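Local atomic coordinates of hypothetical protein (Mesorhizobium loti, PDB entry 2O2X), a protein that removes the C-7 phosphate of D-glycero-beta-D-manno-heptose 1,7-bisphosphate, a magnesium-dependent step on the way to ADP-L-glycero-beta-D-manno-heptose. Residues K137-L143 against D166-R172; A33-D39 against S157-K163. All coordinates share one frame; numbering follows the deposited sequence.

Contact 1: residues K137-L143 against D166-R172; sequences KPNPGML and DMQAGKR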
# COMPACT_ATOMS: atom_id res chain seq x y z
N LYS A 137 -4.63 -5.73 -7.73
CA LYS A 137 -5.75 -4.82 -7.39
C LYS A 137 -6.43 -4.46 -8.70
O LYS A 137 -5.74 -4.19 -9.68
CB LYS A 137 -5.24 -3.57 -6.68
CG LYS A 137 -4.47 -3.80 -5.41
CD LYS A 137 -3.89 -2.49 -4.83
CE LYS A 137 -2.81 -1.88 -5.71
NZ LYS A 137 -2.31 -0.55 -5.18
N PRO A 138 -7.78 -4.41 -8.73
CA PRO A 138 -8.74 -4.41 -7.61
C PRO A 138 -9.02 -5.73 -6.88
O PRO A 138 -9.74 -5.72 -5.87
CB PRO A 138 -10.01 -3.87 -8.26
CG PRO A 138 -9.93 -4.43 -9.66
CD PRO A 138 -8.48 -4.24 -10.02
N ASN A 139 -8.47 -6.86 -7.33
CA ASN A 139 -8.61 -8.07 -6.54
C ASN A 139 -7.87 -7.86 -5.20
O ASN A 139 -6.87 -7.13 -5.14
CB ASN A 139 -8.10 -9.29 -7.29
CG ASN A 139 -8.88 -9.57 -8.57
OD1 ASN A 139 -10.10 -9.46 -8.59
ND2 ASN A 139 -8.18 -9.92 -9.63
N PRO A 140 -8.44 -8.36 -4.10
CA PRO A 140 -7.93 -8.10 -2.75
C PRO A 140 -6.79 -8.99 -2.25
O PRO A 140 -6.44 -8.91 -1.07
CB PRO A 140 -9.17 -8.35 -1.89
CG PRO A 140 -9.87 -9.44 -2.62
CD PRO A 140 -9.71 -9.10 -4.06
N GLY A 141 -6.19 -9.78 -3.13
CA GLY A 141 -5.24 -10.80 -2.68
C GLY A 141 -4.11 -10.31 -1.82
O GLY A 141 -3.71 -10.97 -0.86
N MSE A 142 -3.54 -9.16 -2.17
CA MSE A 142 -2.37 -8.69 -1.40
C MSE A 142 -2.78 -8.30 0.02
O MSE A 142 -2.02 -8.43 0.97
CB MSE A 142 -1.67 -7.50 -2.08
CG MSE A 142 -0.87 -7.92 -3.27
SE MSE A 142 0.17 -6.47 -4.05
CE MSE A 142 -1.22 -5.52 -4.93
N LEU A 143 -3.99 -7.74 0.16
CA LEU A 143 -4.49 -7.38 1.49
C LEU A 143 -4.77 -8.65 2.29
O LEU A 143 -4.42 -8.74 3.46
CB LEU A 143 -5.76 -6.51 1.40
CG LEU A 143 -5.61 -5.07 0.90
CD1 LEU A 143 -5.29 -4.99 -0.57
CD2 LEU A 143 -6.86 -4.29 1.23
N ASP A 166 -7.65 0.72 -5.66
CA ASP A 166 -7.28 0.60 -4.27
C ASP A 166 -8.52 0.55 -3.36
O ASP A 166 -8.56 -0.17 -2.36
CB ASP A 166 -6.41 1.79 -3.83
CG ASP A 166 -5.09 1.90 -4.61
OD1 ASP A 166 -4.45 0.86 -4.65
OD2 ASP A 166 -4.71 3.00 -5.16
N MSE A 167 -9.54 1.34 -3.72
CA MSE A 167 -10.77 1.37 -2.94
C MSE A 167 -11.56 0.10 -3.15
O MSE A 167 -12.13 -0.43 -2.21
CB MSE A 167 -11.63 2.56 -3.36
CG MSE A 167 -10.99 3.96 -3.18
SE MSE A 167 -10.48 4.36 -1.36
CE MSE A 167 -8.54 3.89 -1.47
N GLN A 168 -11.57 -0.39 -4.38
CA GLN A 168 -12.23 -1.66 -4.69
C GLN A 168 -11.55 -2.83 -3.97
O GLN A 168 -12.22 -3.66 -3.36
CB GLN A 168 -12.24 -1.92 -6.20
CG GLN A 168 -13.03 -0.91 -7.05
CD GLN A 168 -12.72 -1.02 -8.54
OE1 GLN A 168 -11.56 -1.09 -8.95
NE2 GLN A 168 -13.77 -1.04 -9.38
N ALA A 169 -10.22 -2.84 -3.97
CA ALA A 169 -9.48 -3.89 -3.27
C ALA A 169 -9.77 -3.87 -1.76
O ALA A 169 -9.99 -4.90 -1.14
CB ALA A 169 -8.01 -3.72 -3.52
N GLY A 170 -9.76 -2.69 -1.18
CA GLY A 170 -10.13 -2.55 0.22
C GLY A 170 -11.53 -3.08 0.53
O GLY A 170 -11.69 -3.85 1.47
N LYS A 171 -12.53 -2.66 -0.24
CA LYS A 171 -13.91 -3.13 -0.04
C LYS A 171 -13.96 -4.65 -0.15
O LYS A 171 -14.56 -5.33 0.67
CB LYS A 171 -14.82 -2.48 -1.09
CG LYS A 171 -16.33 -2.76 -0.90
CD LYS A 171 -17.17 -1.86 -1.80
CE LYS A 171 -16.90 -2.12 -3.30
NZ LYS A 171 -17.91 -1.50 -4.22
N ARG A 172 -13.34 -5.19 -1.17
CA ARG A 172 -13.38 -6.63 -1.42
C ARG A 172 -12.66 -7.45 -0.35
O ARG A 172 -12.97 -8.64 -0.16
CB ARG A 172 -12.84 -6.97 -2.81
CG ARG A 172 -13.68 -6.38 -3.95
CD ARG A 172 -13.13 -6.73 -5.32
NE ARG A 172 -13.57 -5.83 -6.38
CZ ARG A 172 -13.18 -5.93 -7.65
NH1 ARG A 172 -12.36 -6.90 -8.03
NH2 ARG A 172 -13.62 -5.07 -8.55
O HOH W 1 -11.39 -7.92 -10.76

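Contact 2: residues A33-D39 against S157-K163; sequences ALFLDRD and SLIVGDK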
# COMPACT_ATOMS: atom_id res chain seq x y z
N ALA A 33 -4.37 -2.67 10.16
CA ALA A 33 -3.23 -2.14 9.42
C ALA A 33 -3.64 -0.91 8.65
O ALA A 33 -4.83 -0.70 8.37
CB ALA A 33 -2.72 -3.18 8.43
N LEU A 34 -2.64 -0.12 8.33
CA LEU A 34 -2.75 0.94 7.35
C LEU A 34 -2.14 0.44 6.07
O LEU A 34 -0.93 0.30 5.97
CB LEU A 34 -2.03 2.23 7.81
CG LEU A 34 -2.03 3.38 6.79
CD1 LEU A 34 -3.41 3.86 6.49
CD2 LEU A 34 -1.16 4.51 7.31
N PHE A 35 -2.99 0.17 5.08
CA PHE A 35 -2.55 -0.22 3.74
C PHE A 35 -2.35 1.04 2.90
O PHE A 35 -3.22 1.89 2.86
CB PHE A 35 -3.58 -1.11 3.05
CG PHE A 35 -3.71 -2.50 3.64
CD1 PHE A 35 -2.82 -3.51 3.28
CD2 PHE A 35 -4.72 -2.81 4.54
CE1 PHE A 35 -2.93 -4.80 3.79
CE2 PHE A 35 -4.83 -4.11 5.05
CZ PHE A 35 -3.93 -5.08 4.68
N LEU A 36 -1.23 1.09 2.18
CA LEU A 36 -0.91 2.21 1.30
C LEU A 36 -0.53 1.70 -0.06
O LEU A 36 0.34 0.85 -0.21
CB LEU A 36 0.30 3.00 1.84
CG LEU A 36 0.14 3.62 3.24
CD1 LEU A 36 1.44 4.30 3.68
CD2 LEU A 36 -1.03 4.59 3.27
N ASP A 37 -1.11 2.27 -1.10
CA ASP A 37 -0.53 2.14 -2.43
C ASP A 37 0.83 2.91 -2.42
O ASP A 37 1.09 3.71 -1.51
CB ASP A 37 -1.50 2.72 -3.47
CG ASP A 37 -1.04 2.47 -4.92
OD1 ASP A 37 -0.28 1.55 -5.21
OD2 ASP A 37 -1.52 3.20 -5.80
N ARG A 38 1.70 2.65 -3.41
CA ARG A 38 2.99 3.31 -3.45
C ARG A 38 3.00 4.47 -4.47
O ARG A 38 3.02 5.64 -4.06
CB ARG A 38 4.13 2.31 -3.68
CG ARG A 38 5.47 2.85 -3.16
CD ARG A 38 6.67 2.14 -3.77
NE ARG A 38 6.84 2.54 -5.15
CZ ARG A 38 7.57 1.89 -6.05
NH1 ARG A 38 8.23 0.79 -5.72
NH2 ARG A 38 7.61 2.34 -7.28
N ASP A 39 2.98 4.18 -5.76
CA ASP A 39 3.10 5.21 -6.79
C ASP A 39 1.83 6.03 -6.85
O ASP A 39 0.76 5.50 -7.19
CB ASP A 39 3.38 4.55 -8.14
CG ASP A 39 4.67 3.73 -8.15
OD1 ASP A 39 5.73 4.28 -7.82
OD2 ASP A 39 4.60 2.55 -8.56
N SER A 157 -9.12 -2.35 9.32
CA SER A 157 -8.00 -1.74 8.60
C SER A 157 -8.45 -0.62 7.69
O SER A 157 -9.64 -0.48 7.39
CB SER A 157 -7.26 -2.83 7.80
OG SER A 157 -6.66 -3.77 8.70
N LEU A 158 -7.48 0.20 7.28
CA LEU A 158 -7.74 1.32 6.39
C LEU A 158 -6.83 1.17 5.18
O LEU A 158 -5.78 0.55 5.26
CB LEU A 158 -7.38 2.61 7.11
CG LEU A 158 -8.03 2.82 8.49
CD1 LEU A 158 -7.50 4.13 9.08
CD2 LEU A 158 -9.54 2.86 8.40
N ILE A 159 -7.26 1.74 4.06
CA ILE A 159 -6.44 1.77 2.85
C ILE A 159 -6.45 3.19 2.29
O ILE A 159 -7.47 3.89 2.37
CB ILE A 159 -6.88 0.76 1.77
CG1 ILE A 159 -5.85 0.73 0.60
CG2 ILE A 159 -8.33 0.99 1.31
CD1 ILE A 159 -5.87 -0.54 -0.23
N VAL A 160 -5.30 3.62 1.76
CA VAL A 160 -5.13 4.91 1.10
C VAL A 160 -4.47 4.66 -0.25
O VAL A 160 -3.48 3.94 -0.34
CB VAL A 160 -4.27 5.84 1.94
CG1 VAL A 160 -4.24 7.21 1.28
CG2 VAL A 160 -4.76 5.87 3.38
N GLY A 161 -5.01 5.23 -1.31
CA GLY A 161 -4.41 5.19 -2.63
C GLY A 161 -5.00 6.23 -3.55
O GLY A 161 -5.99 6.86 -3.17
N ASP A 162 -4.45 6.38 -4.75
CA ASP A 162 -4.98 7.38 -5.68
C ASP A 162 -5.77 6.79 -6.82
O ASP A 162 -6.19 7.52 -7.71
CB ASP A 162 -3.88 8.34 -6.19
CG ASP A 162 -3.07 7.78 -7.35
OD1 ASP A 162 -2.77 6.59 -7.34
OD2 ASP A 162 -2.70 8.58 -8.22
N LYS A 163 -5.98 5.48 -6.79
CA LYS A 163 -6.74 4.82 -7.85
C LYS A 163 -7.98 4.14 -7.30
O LYS A 163 -7.99 3.64 -6.18
CB LYS A 163 -5.83 3.87 -8.63
CG LYS A 163 -4.85 4.70 -9.52
CD LYS A 163 -3.61 3.97 -10.02
CE LYS A 163 -2.56 4.99 -10.58
NZ LYS A 163 -1.63 5.61 -9.54

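Contact 1: residues K137-L143 against D166-R172
The guanidinium of Arg172 lies against Pro138: ring atom CB sits 3.6 Å above one face, off-centre over the group, and Pro138 O lies over the same face. At its edge, in plane, come Asn139 OD1 and a water within hydrogen-bonding reach of Asn139 OD1 that accepts from Arg172 NH1 (3.1 Å). The Asn139 amide is turned 54° from the guanidinium, and its ND2 is held by His133 O and Asp132. Pro138, behind a cis peptide bond, has its CB 3.3 Å from Gln168 OE1, the two side chains running side by side. Its carbonyl O takes a CA-H...O contact from Ala169 CA (3.2 Å), where the backbones come closest. Further along, Pro140, the N-cap of helix 141-150, lays CG 3.9 Å from Arg172 CB, and Leu143 CD2 rests 3.8 Å from Gly170 CA. At the buried end Lys137, bent at chi3 (-67°), brings NZ to Asp166 OD1 at 2.6 Å, nearly in line with the C-O bond. NZ also bonds Val78 O and forms a salt bridge with Asp37, the probable nucleophile. Were an alanine here in place of Lys137, Asp166 OD1 would probably lose its charged mate and Asp37 OD1 the partner that holds it. The chemistry thus changes from a hydrated polar outer edge, through proline and alanine packing, to a buried ammonium gripped by three oxygens, consistent with the phosphoryl-stabilising role inferred for this lysine.

Contact 2: residues A33-D39 against S157-K163
Phe35 and Val160 bury the most surface, followed by Asp37, and backbone bonds join all three. Leu158 N donates to Ala33 O (3.0 Å), Phe35 N to Leu158 O (2.8 Å), Val160 N to Phe35 O (2.9 Å) and Asp37 N to Val160 O (3.0 Å), the ladder of two parallel strands. The Phe35 ring turns an edge to Leu158 O and to Ser157 CB, which is 3.9 Å from CE2, while Phe35 CB meets Ile159 CG1. On the other face Val160 CG2 touches Leu34 CD1 and Leu36 CD2, each 3.9 Å away. Ser157 OG extends the ladder by accepting from Ala33 N and also bonds Asp153 O. Asp37 CG stands anti to the backbone N (chi1 -173°), which carries the carboxylate past the strand end: OD1 pairs with Lys137, and OD2 comes 3.9 Å from Asp162 OD1. Asp162 OD1 gives its syn lone pair to a salt bridge from Lys163 NZ (2.7 Å). With Asp39, these aspartates are probable magnesium ligands. Strand 75-80 bonds Leu34 and Leu36 on the side away from strand 158-161, which strand 177-181 flanks. Helix 199-211 packs on the face of Leu34, Leu158 and Val160, whereas Phe35 reaches Leu152 and Val78.

How the contacts relate
The centres of the two contacts lie about 10 Å apart, and their segments alternate along the chain: 33-39, 137-143, 157-163, 166-172. Contact 2 is a central pair of parallel strands in the HAD-type sheet; contact 1 joins the two helices that precede and follow strand 158-161, so helix 141-150, that strand and helix 164-172 run consecutively. They meet directly at the C-terminal ends of the strands, where Lys137 NZ reaches Asp37 OD1 at 2.9 Å and Asp166 OD2 packs on Gly161 CA. Asp166 O also rests on Ile159 CD1. Nucleophile, phosphoryl-stabilising lysine and metal ligands, all assigned by similarity, are thereby brought from distant sequence into one site.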